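Local coordinates for protein N-acyl-D-glutamate deacylase (PDB 3GIP) that hydrolyses N-acyl-D-glutamate to D-glutamate and a carboxylate, as a zinc-binding deacylase of the amidohydrolase superfamily, at residues 6-12 with 45-51; 156-160 with 191-195; 380-384 with 435-439. The contacts are given in a common frame with arbitrary orientation. Residue numbers count along the deposited sequence, not the author numbering.

In the fold
The three contacts follow one another along the chain and none touches another. Interaction 1 pairs two strands of the small beta domain, its centre about 32 Å from the centre of the chain. Interaction 2 lies on the opposite side of that centre, at the rim of the barrel domain, and the centres of the two are about 55 Å apart. Interaction 3, whose centre is about 28 Å from that of interaction 1 and 39 Å from that of interaction 2, joins helix 376-391 to the loop connecting strands 428-431 and 452-457. The Pro-192 side chain of interaction 2 lies about 13 Å from the zinc bound by Cys-95, His-218 and His-248.

Interaction 1: 6-12 with 45-51; sequences KLDFKIT and HPARHAW
Run 6-12 and 45-51 parallel, pairing Leu-7 with Ala-47, Lys-10 with Ala-50 and Ile-11 with Trp-51 (CA-CA 4.4, 4.8 and 4.7 Å). Both are extended except at the corners, Asp-8 (-81/-29) and Arg-48 (-68/-38). Arg-48 N bonds Leu-7 O (2.8 Å) and Trp-51 N bonds Lys-10 O (2.9 Å). Phe-9, chi1 -134°, turns its edge to the face of Trp-51 (m), Phe-9 CZ to Trp-51 CE2 3.5 Å, a T-shaped pair; His-49 CB lies over the Phe-9 face (CH-pi). This aromatic cluster packs on Leu-456 through Phe-9 and Trp-51, joined by Ile-11. His-49 ND1 (chi1 m) bonds Asp-8 O at 3.0 Å. Lys-10 (p, then all t) carries NZ to His-45 O, 3.0 Å; Leu-7 CD1 makes CH-pi contact with the His-45 ring. Asp-8 OD1 and Arg-48 NH1, 3.1 Å apart, form a salt bridge of charges alone, while Asp-8 OD2 takes Asp-33 N. With a bulge against strand 28-32 at Asp-8/Phe-9, this parallel pair edges the four-stranded mixed sheet of the small beta domain.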
loop_
_atom_site.group_PDB
_atom_site.type_symbol
_atom_site.label_atom_id
_atom_site.label_comp_id
_atom_site.label_asym_id
_atom_site.label_seq_id
_atom_site.Cartn_x
_atom_site.Cartn_y
_atom_site.Cartn_z
ATOM N N LYS A 6 3.036 36.625 -5.361
ATOM C CA LYS A 6 3.021 35.703 -6.488
ATOM C C LYS A 6 2.892 34.244 -6.061
ATOM O O LYS A 6 3.520 33.806 -5.095
ATOM C CB LYS A 6 4.290 35.889 -7.323
ATOM C CG LYS A 6 4.273 35.174 -8.661
ATOM C CD LYS A 6 5.453 35.608 -9.516
ATOM C CE LYS A 6 5.392 34.995 -10.903
ATOM N NZ LYS A 6 6.495 35.499 -11.772
ATOM N N LEU A 7 2.065 33.501 -6.790
ATOM C CA LEU A 7 1.854 32.084 -6.518
ATOM C C LEU A 7 2.978 31.288 -7.165
ATOM O O LEU A 7 3.511 31.687 -8.202
ATOM C CB LEU A 7 0.518 31.621 -7.104
ATOM C CG LEU A 7 -0.778 32.116 -6.462
ATOM C CD1 LEU A 7 -1.960 31.726 -7.337
ATOM C CD2 LEU A 7 -0.920 31.523 -5.070
ATOM N N ASP A 8 3.339 30.165 -6.556
ATOM C CA ASP A 8 4.392 29.327 -7.111
ATOM C C ASP A 8 3.820 28.453 -8.217
ATOM O O ASP A 8 4.521 28.093 -9.165
ATOM C CB ASP A 8 5.011 28.448 -6.023
ATOM C CG ASP A 8 5.815 29.249 -5.021
ATOM O OD1 ASP A 8 6.620 30.097 -5.457
ATOM O OD2 ASP A 8 5.652 29.030 -3.803
ATOM N N PHE A 9 2.536 28.131 -8.095
ATOM C CA PHE A 9 1.861 27.291 -9.073
ATOM C C PHE A 9 0.363 27.576 -9.053
ATOM O O PHE A 9 -0.193 27.971 -8.030
ATOM C CB PHE A 9 2.087 25.815 -8.723
ATOM C CG PHE A 9 2.478 24.951 -9.892
ATOM C CD1 PHE A 9 3.729 24.345 -9.928
ATOM C CD2 PHE A 9 1.592 24.719 -10.943
ATOM C CE1 PHE A 9 4.099 23.519 -10.990
ATOM C CE2 PHE A 9 1.952 23.892 -12.013
ATOM C CZ PHE A 9 3.209 23.292 -12.034
ATOM N N LYS A 10 -0.283 27.402 -10.196
ATOM C CA LYS A 10 -1.724 27.577 -10.270
ATOM C C LYS A 10 -2.240 26.615 -11.328
ATOM O O LYS A 10 -1.614 26.428 -12.370
ATOM C CB LYS A 10 -2.111 29.026 -10.602
ATOM C CG LYS A 10 -1.888 29.486 -12.032
ATOM C CD LYS A 10 -2.480 30.879 -12.210
ATOM C CE LYS A 10 -2.349 31.392 -13.635
ATOM N NZ LYS A 10 -2.985 32.736 -13.791
ATOM N N ILE A 11 -3.362 25.975 -11.025
ATOM C CA ILE A 11 -3.988 25.020 -11.929
ATOM C C ILE A 11 -5.374 25.577 -12.208
ATOM O O ILE A 11 -6.234 25.606 -11.326
ATOM C CB ILE A 11 -4.092 23.637 -11.267
ATOM C CG1 ILE A 11 -2.698 23.177 -10.834
ATOM C CG2 ILE A 11 -4.717 22.643 -12.236
ATOM C CD1 ILE A 11 -2.695 21.902 -10.019
ATOM N N THR A 12 -5.589 26.014 -13.442
ATOM C CA THR A 12 -6.850 26.641 -13.806
ATOM C C THR A 12 -7.751 25.938 -14.817
ATOM O O THR A 12 -7.326 25.036 -15.540
ATOM C CB THR A 12 -6.581 28.058 -14.339
ATOM O OG1 THR A 12 -7.818 28.666 -14.728
ATOM C CG2 THR A 12 -5.647 27.996 -15.540
ATOM N N HIS A 45 -4.383 35.905 -11.634
ATOM C CA HIS A 45 -3.409 35.908 -10.548
ATOM C C HIS A 45 -2.056 35.378 -11.027
ATOM O O HIS A 45 -1.942 34.231 -11.458
ATOM C CB HIS A 45 -3.931 35.060 -9.381
ATOM C CG HIS A 45 -3.140 35.208 -8.117
ATOM N ND1 HIS A 45 -3.549 34.660 -6.919
ATOM C CD2 HIS A 45 -1.968 35.836 -7.862
ATOM C CE1 HIS A 45 -2.662 34.946 -5.982
ATOM N NE2 HIS A 45 -1.693 35.658 -6.528
ATOM N N PRO A 46 -1.011 36.220 -10.968
ATOM C CA PRO A 46 0.334 35.826 -11.398
ATOM C C PRO A 46 0.849 34.577 -10.683
ATOM O O PRO A 46 0.591 34.379 -9.495
ATOM C CB PRO A 46 1.170 37.059 -11.071
ATOM C CG PRO A 46 0.199 38.177 -11.291
ATOM C CD PRO A 46 -1.047 37.650 -10.614
ATOM N N ALA A 47 1.577 33.741 -11.417
ATOM C CA ALA A 47 2.139 32.514 -10.864
ATOM C C ALA A 47 3.412 32.131 -11.614
ATOM O O ALA A 47 3.541 32.396 -12.811
ATOM C CB ALA A 47 1.117 31.385 -10.954
ATOM N N ARG A 48 4.351 31.511 -10.905
ATOM C CA ARG A 48 5.612 31.090 -11.505
ATOM C C ARG A 48 5.385 29.964 -12.508
ATOM O O ARG A 48 6.033 29.906 -13.554
ATOM C CB ARG A 48 6.586 30.633 -10.417
ATOM C CG ARG A 48 7.021 31.747 -9.476
ATOM C CD ARG A 48 7.999 31.239 -8.426
ATOM N NE ARG A 48 8.547 32.327 -7.620
ATOM C CZ ARG A 48 7.827 33.106 -6.819
ATOM N NH1 ARG A 48 6.518 32.923 -6.707
ATOM N NH2 ARG A 48 8.418 34.074 -6.131
ATOM N N HIS A 49 4.464 29.065 -12.175
ATOM C CA HIS A 49 4.129 27.943 -13.047
ATOM C C HIS A 49 2.614 27.845 -13.127
ATOM O O HIS A 49 1.916 28.179 -12.172
ATOM C CB HIS A 49 4.683 26.631 -12.491
ATOM C CG HIS A 49 6.156 26.655 -12.231
ATOM N ND1 HIS A 49 6.699 27.159 -11.069
ATOM C CD2 HIS A 49 7.201 26.247 -12.988
ATOM C CE1 HIS A 49 8.015 27.058 -11.122
ATOM N NE2 HIS A 49 8.345 26.508 -12.275
ATOM N N ALA A 50 2.104 27.383 -14.263
ATOM C CA ALA A 50 0.664 27.257 -14.424
ATOM C C ALA A 50 0.272 26.112 -15.343
ATOM O O ALA A 50 0.917 25.869 -16.364
ATOM C CB ALA A 50 0.086 28.563 -14.949
ATOM N N TRP A 51 -0.792 25.412 -14.965
ATOM C CA TRP A 51 -1.312 24.300 -15.750
ATOM C C TRP A 51 -2.753 24.581 -16.152
ATOM O O TRP A 51 -3.532 25.126 -15.366
ATOM C CB TRP A 51 -1.284 22.992 -14.951
ATOM C CG TRP A 51 0.056 22.342 -14.821
ATOM C CD1 TRP A 51 1.173 22.592 -15.566
ATOM C CD2 TRP A 51 0.402 21.280 -13.924
ATOM N NE1 TRP A 51 2.194 21.747 -15.189
ATOM C CE2 TRP A 51 1.745 20.933 -14.183
ATOM C CE3 TRP A 51 -0.298 20.586 -12.926
ATOM C CZ2 TRP A 51 2.406 19.919 -13.480
ATOM C CZ3 TRP A 51 0.360 19.579 -12.226
ATOM C CH2 TRP A 51 1.700 19.256 -12.510
#

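Interaction 2: 156-160 with 191-195; sequences DPQAA and QPGAV
Two surface loops of the TIM-barrel domain meet here, one a tight turn and the other a short 3-10 segment, burying 229 Å² in all. Build 156-160 first as a type I beta turn from Asp-156 to Ala-159, closed by Ala-159 N to Asp-156 O at 3.1 Å. Asp-156 (chi1 t) adds an Asx turn, its OD1 accepting from Gln-158 N at 3.1 Å. The turn approaches the second segment through Pro-157, Gln-158 and the Ala-159 carbonyl, and the closest CA atoms are those of Gln-158 and Pro-192, 6.1 Å apart.

Along 191-195, Gln-191 comes first, extended in backbone (-87/145) and with chi1 and chi2 both m; Gln-158 has the same m, m start, and the two side-chain ends come close. The peptide bond into Pro-192 is cis. This proline directs CB toward the turn, with Pro-192 CB 3.3 Å from Pro-157 O and 4.2 Å from Pro-157 CB. From Gly-193 the chain curls into the 3-10 turn, with Val-195 N bonded to Pro-192 O at 3.0 Å. Val-195, chi1 t, points back toward 156-160, placing its CG1 3.5 Å from Gln-158 O and 3.7 Å from Ala-159 O.

Helix 146-153 lies alongside both loops: Leu-151 packs on both prolines, and Arg-150 bonds Ala-159 O through NH1 while touching Pro-192 and Val-195. The turn connects helix 146-153 to helix 163-179, and its partner follows barrel strand 183-187 and leads to helix 198-210.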
loop_
_atom_site.group_PDB
_atom_site.type_symbol
_atom_site.label_atom_id
_atom_site.label_comp_id
_atom_site.label_asym_id
_atom_site.label_seq_id
_atom_site.Cartn_x
_atom_site.Cartn_y
_atom_site.Cartn_z
ATOM N N ASP A 156 15.950 -17.060 18.379
ATOM C CA ASP A 156 15.252 -18.133 17.682
ATOM C C ASP A 156 13.851 -17.616 17.376
ATOM O O ASP A 156 12.916 -17.819 18.154
ATOM C CB ASP A 156 15.161 -19.392 18.545
ATOM C CG ASP A 156 14.369 -20.498 17.871
ATOM O OD1 ASP A 156 14.021 -20.332 16.682
ATOM O OD2 ASP A 156 14.095 -21.530 18.521
ATOM N N PRO A 157 13.691 -16.940 16.228
ATOM C CA PRO A 157 12.409 -16.375 15.800
ATOM C C PRO A 157 11.290 -17.376 15.521
ATOM O O PRO A 157 10.193 -16.987 15.121
ATOM C CB PRO A 157 12.792 -15.561 14.567
ATOM C CG PRO A 157 13.919 -16.348 13.989
ATOM C CD PRO A 157 14.733 -16.702 15.211
ATOM N N GLN A 158 11.558 -18.659 15.735
ATOM C CA GLN A 158 10.542 -19.680 15.508
ATOM C C GLN A 158 9.925 -20.161 16.819
ATOM O O GLN A 158 9.020 -20.995 16.821
ATOM C CB GLN A 158 11.142 -20.869 14.756
ATOM C CG GLN A 158 11.689 -20.523 13.379
ATOM C CD GLN A 158 10.655 -19.854 12.491
ATOM O OE1 GLN A 158 9.562 -20.384 12.282
ATOM N NE2 GLN A 158 10.998 -18.684 11.959
ATOM N N ALA A 159 10.409 -19.626 17.934
ATOM C CA ALA A 159 9.905 -20.025 19.243
ATOM C C ALA A 159 8.918 -19.020 19.819
ATOM O O ALA A 159 8.609 -18.002 19.195
ATOM C CB ALA A 159 11.072 -20.209 20.210
ATOM N N ALA A 160 8.411 -19.330 21.007
ATOM C CA ALA A 160 7.493 -18.440 21.701
ATOM C C ALA A 160 8.415 -17.444 22.392
ATOM O O ALA A 160 9.466 -17.819 22.909
ATOM C CB ALA A 160 6.677 -19.213 22.726
ATOM N N GLN A 191 6.192 -16.570 7.811
ATOM C CA GLN A 191 7.111 -16.845 8.903
ATOM C C GLN A 191 7.910 -15.557 9.035
ATOM O O GLN A 191 8.192 -14.892 8.036
ATOM C CB GLN A 191 8.048 -18.000 8.544
ATOM C CG GLN A 191 7.372 -19.352 8.503
ATOM C CD GLN A 191 6.730 -19.715 9.825
ATOM O OE1 GLN A 191 7.380 -19.691 10.873
ATOM N NE2 GLN A 191 5.449 -20.057 9.787
ATOM N N PRO A 192 8.290 -15.179 10.264
ATOM C CA PRO A 192 8.034 -15.862 11.535
ATOM C C PRO A 192 6.777 -15.370 12.256
ATOM O O PRO A 192 6.418 -15.889 13.314
ATOM C CB PRO A 192 9.293 -15.551 12.328
ATOM C CG PRO A 192 9.524 -14.115 11.949
ATOM C CD PRO A 192 9.285 -14.105 10.443
ATOM N N GLY A 193 6.110 -14.370 11.685
ATOM C CA GLY A 193 4.915 -13.828 12.313
ATOM C C GLY A 193 3.835 -14.839 12.656
ATOM O O GLY A 193 3.145 -14.701 13.666
ATOM N N ALA A 194 3.691 -15.859 11.819
ATOM C CA ALA A 194 2.684 -16.893 12.019
ATOM C C ALA A 194 2.813 -17.613 13.360
ATOM O O ALA A 194 1.840 -18.169 13.871
ATOM C CB ALA A 194 2.755 -17.904 10.880
ATOM N N VAL A 195 4.017 -17.603 13.925
ATOM C CA VAL A 195 4.273 -18.265 15.201
ATOM C C VAL A 195 3.640 -17.522 16.375
ATOM O O VAL A 195 3.343 -18.119 17.412
ATOM C CB VAL A 195 5.796 -18.387 15.456
ATOM C CG1 VAL A 195 6.058 -19.049 16.800
ATOM C CG2 VAL A 195 6.445 -19.182 14.335
#

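Interaction 3: 380-384 with 435-439; sequences SFTRV and TVADR
A helix of the TIM-barrel domain is held here against the loop that follows strand 428-431 and leads to strand 452-457, two strands of the beta part of the chain. The helical turn 380-384 belongs to helix 376-391, which is kinked where the N atoms of Phe-381 and Thr-382 lack bonds to the preceding turn; Phe-381 N is served instead by Gln-85 OE1. Regular bonding resumes with Val-384 N to Ser-380 O at 3.1 Å. Set 435-439 alongside as an irregular, largely extended piece, with Thr-382 opposite Ala-437 (CA-CA 4.6 Å) and Arg-383 opposite Asp-438 (CA-CA 4.8 Å).

Thr-382 points toward the loop with chi1 p. Its CG2 packs on Val-436 CG2 at 3.8 Å, and its OG1 lies 3.4 Å from Asp-438 CA; the polar need of that hydroxyl is met by Ser-449 OG, with a weak bond to Gly-379 O. The Thr-382 carbonyl O has Ala-437 CA 3.5 Å away, a CA-H...O contact with a nearly straight 160° angle at the hydrogen. Elsewhere in the loop, Ala-437 is backbone-bonded to Val-450, Val-436 O is bonded by Arg-390 NH1, which ties the loop to the same helix again, and Arg-439 NH1 donates to Asp-438 O at 2.9 Å.

The charged end of the contact is a salt bridge. Arg-383 is stretched out, chi1 to chi3 all t, and its NE is taken by Pro-283 O. With Asp-438 at chi1 p, Arg-383 NH1 donates to Asp-438 OD2 at 2.8 Å and 151°, the oxygen lying near the guanidinium plane.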
loop_
_atom_site.group_PDB
_atom_site.type_symbol
_atom_site.label_atom_id
_atom_site.label_comp_id
_atom_site.label_asym_id
_atom_site.label_seq_id
_atom_site.Cartn_x
_atom_site.Cartn_y
_atom_site.Cartn_z
ATOM N N SER A 380 -2.930 0.138 -10.342
ATOM C CA SER A 380 -3.988 0.063 -9.340
ATOM C C SER A 380 -4.945 1.251 -9.247
ATOM O O SER A 380 -6.159 1.088 -9.391
ATOM C CB SER A 380 -3.385 -0.190 -7.953
ATOM O OG SER A 380 -2.824 -1.489 -7.869
ATOM N N PHE A 381 -4.418 2.448 -9.009
ATOM C CA PHE A 381 -5.295 3.604 -8.853
ATOM C C PHE A 381 -6.067 4.012 -10.098
ATOM O O PHE A 381 -7.250 4.350 -10.023
ATOM C CB PHE A 381 -4.495 4.778 -8.277
ATOM C CG PHE A 381 -4.221 4.636 -6.807
ATOM C CD1 PHE A 381 -4.998 5.311 -5.872
ATOM C CD2 PHE A 381 -3.241 3.756 -6.354
ATOM C CE1 PHE A 381 -4.808 5.109 -4.505
ATOM C CE2 PHE A 381 -3.041 3.544 -4.994
ATOM C CZ PHE A 381 -3.827 4.223 -4.066
ATOM N N THR A 382 -5.413 3.956 -11.248
ATOM C CA THR A 382 -6.076 4.322 -12.487
ATOM C C THR A 382 -7.047 3.225 -12.933
ATOM O O THR A 382 -8.006 3.497 -13.657
ATOM C CB THR A 382 -5.034 4.612 -13.567
ATOM O OG1 THR A 382 -4.058 3.565 -13.568
ATOM C CG2 THR A 382 -4.341 5.945 -13.280
ATOM N N ARG A 383 -6.813 1.989 -12.499
ATOM C CA ARG A 383 -7.726 0.907 -12.851
ATOM C C ARG A 383 -9.005 1.114 -12.040
ATOM O O ARG A 383 -10.105 0.826 -12.512
ATOM C CB ARG A 383 -7.111 -0.461 -12.536
ATOM C CG ARG A 383 -7.930 -1.649 -13.049
ATOM C CD ARG A 383 -7.166 -2.952 -12.850
ATOM N NE ARG A 383 -7.877 -4.142 -13.321
ATOM C CZ ARG A 383 -8.018 -4.489 -14.598
ATOM N NH1 ARG A 383 -7.502 -3.738 -15.562
ATOM N NH2 ARG A 383 -8.662 -5.608 -14.913
ATOM N N VAL A 384 -8.873 1.615 -10.814
ATOM C CA VAL A 384 -10.067 1.869 -10.020
ATOM C C VAL A 384 -10.868 2.986 -10.690
ATOM O O VAL A 384 -12.074 2.860 -10.881
ATOM C CB VAL A 384 -9.723 2.283 -8.570
ATOM C CG1 VAL A 384 -10.973 2.795 -7.861
ATOM C CG2 VAL A 384 -9.153 1.079 -7.814
ATOM N N THR A 435 -10.778 9.519 -19.732
ATOM C CA THR A 435 -9.746 8.663 -20.308
ATOM C C THR A 435 -8.843 7.997 -19.281
ATOM O O THR A 435 -8.164 7.021 -19.599
ATOM C CB THR A 435 -8.832 9.446 -21.277
ATOM O OG1 THR A 435 -8.107 10.443 -20.548
ATOM C CG2 THR A 435 -9.657 10.114 -22.375
ATOM N N VAL A 436 -8.823 8.511 -18.055
ATOM C CA VAL A 436 -7.949 7.931 -17.040
ATOM C C VAL A 436 -8.140 6.423 -16.948
ATOM O O VAL A 436 -9.262 5.927 -16.841
ATOM C CB VAL A 436 -8.163 8.583 -15.651
ATOM C CG1 VAL A 436 -9.554 8.270 -15.114
ATOM C CG2 VAL A 436 -7.079 8.100 -14.687
ATOM N N ALA A 437 -7.032 5.695 -17.005
ATOM C CA ALA A 437 -7.089 4.245 -16.959
ATOM C C ALA A 437 -5.709 3.623 -16.910
ATOM O O ALA A 437 -4.715 4.231 -17.312
ATOM C CB ALA A 437 -7.830 3.720 -18.187
ATOM N N ASP A 438 -5.667 2.393 -16.418
ATOM C CA ASP A 438 -4.432 1.636 -16.333
ATOM C C ASP A 438 -4.148 1.047 -17.708
ATOM O O ASP A 438 -5.063 0.863 -18.514
ATOM C CB ASP A 438 -4.593 0.501 -15.323
ATOM C CG ASP A 438 -5.791 -0.397 -15.635
ATOM O OD1 ASP A 438 -6.905 0.132 -15.824
ATOM O OD2 ASP A 438 -5.616 -1.631 -15.685
ATOM N N ARG A 439 -2.877 0.768 -17.978
ATOM C CA ARG A 439 -2.481 0.160 -19.242
ATOM C C ARG A 439 -1.638 -1.073 -18.957
ATOM O O ARG A 439 -1.406 -1.896 -19.843
ATOM C CB ARG A 439 -1.699 1.157 -20.105
ATOM C CG ARG A 439 -2.588 2.181 -20.805
ATOM C CD ARG A 439 -3.440 1.515 -21.882
ATOM N NE ARG A 439 -4.396 2.426 -22.510
ATOM C CZ ARG A 439 -5.618 2.677 -22.045
ATOM N NH1 ARG A 439 -6.049 2.089 -20.935
ATOM N NH2 ARG A 439 -6.417 3.508 -22.702
#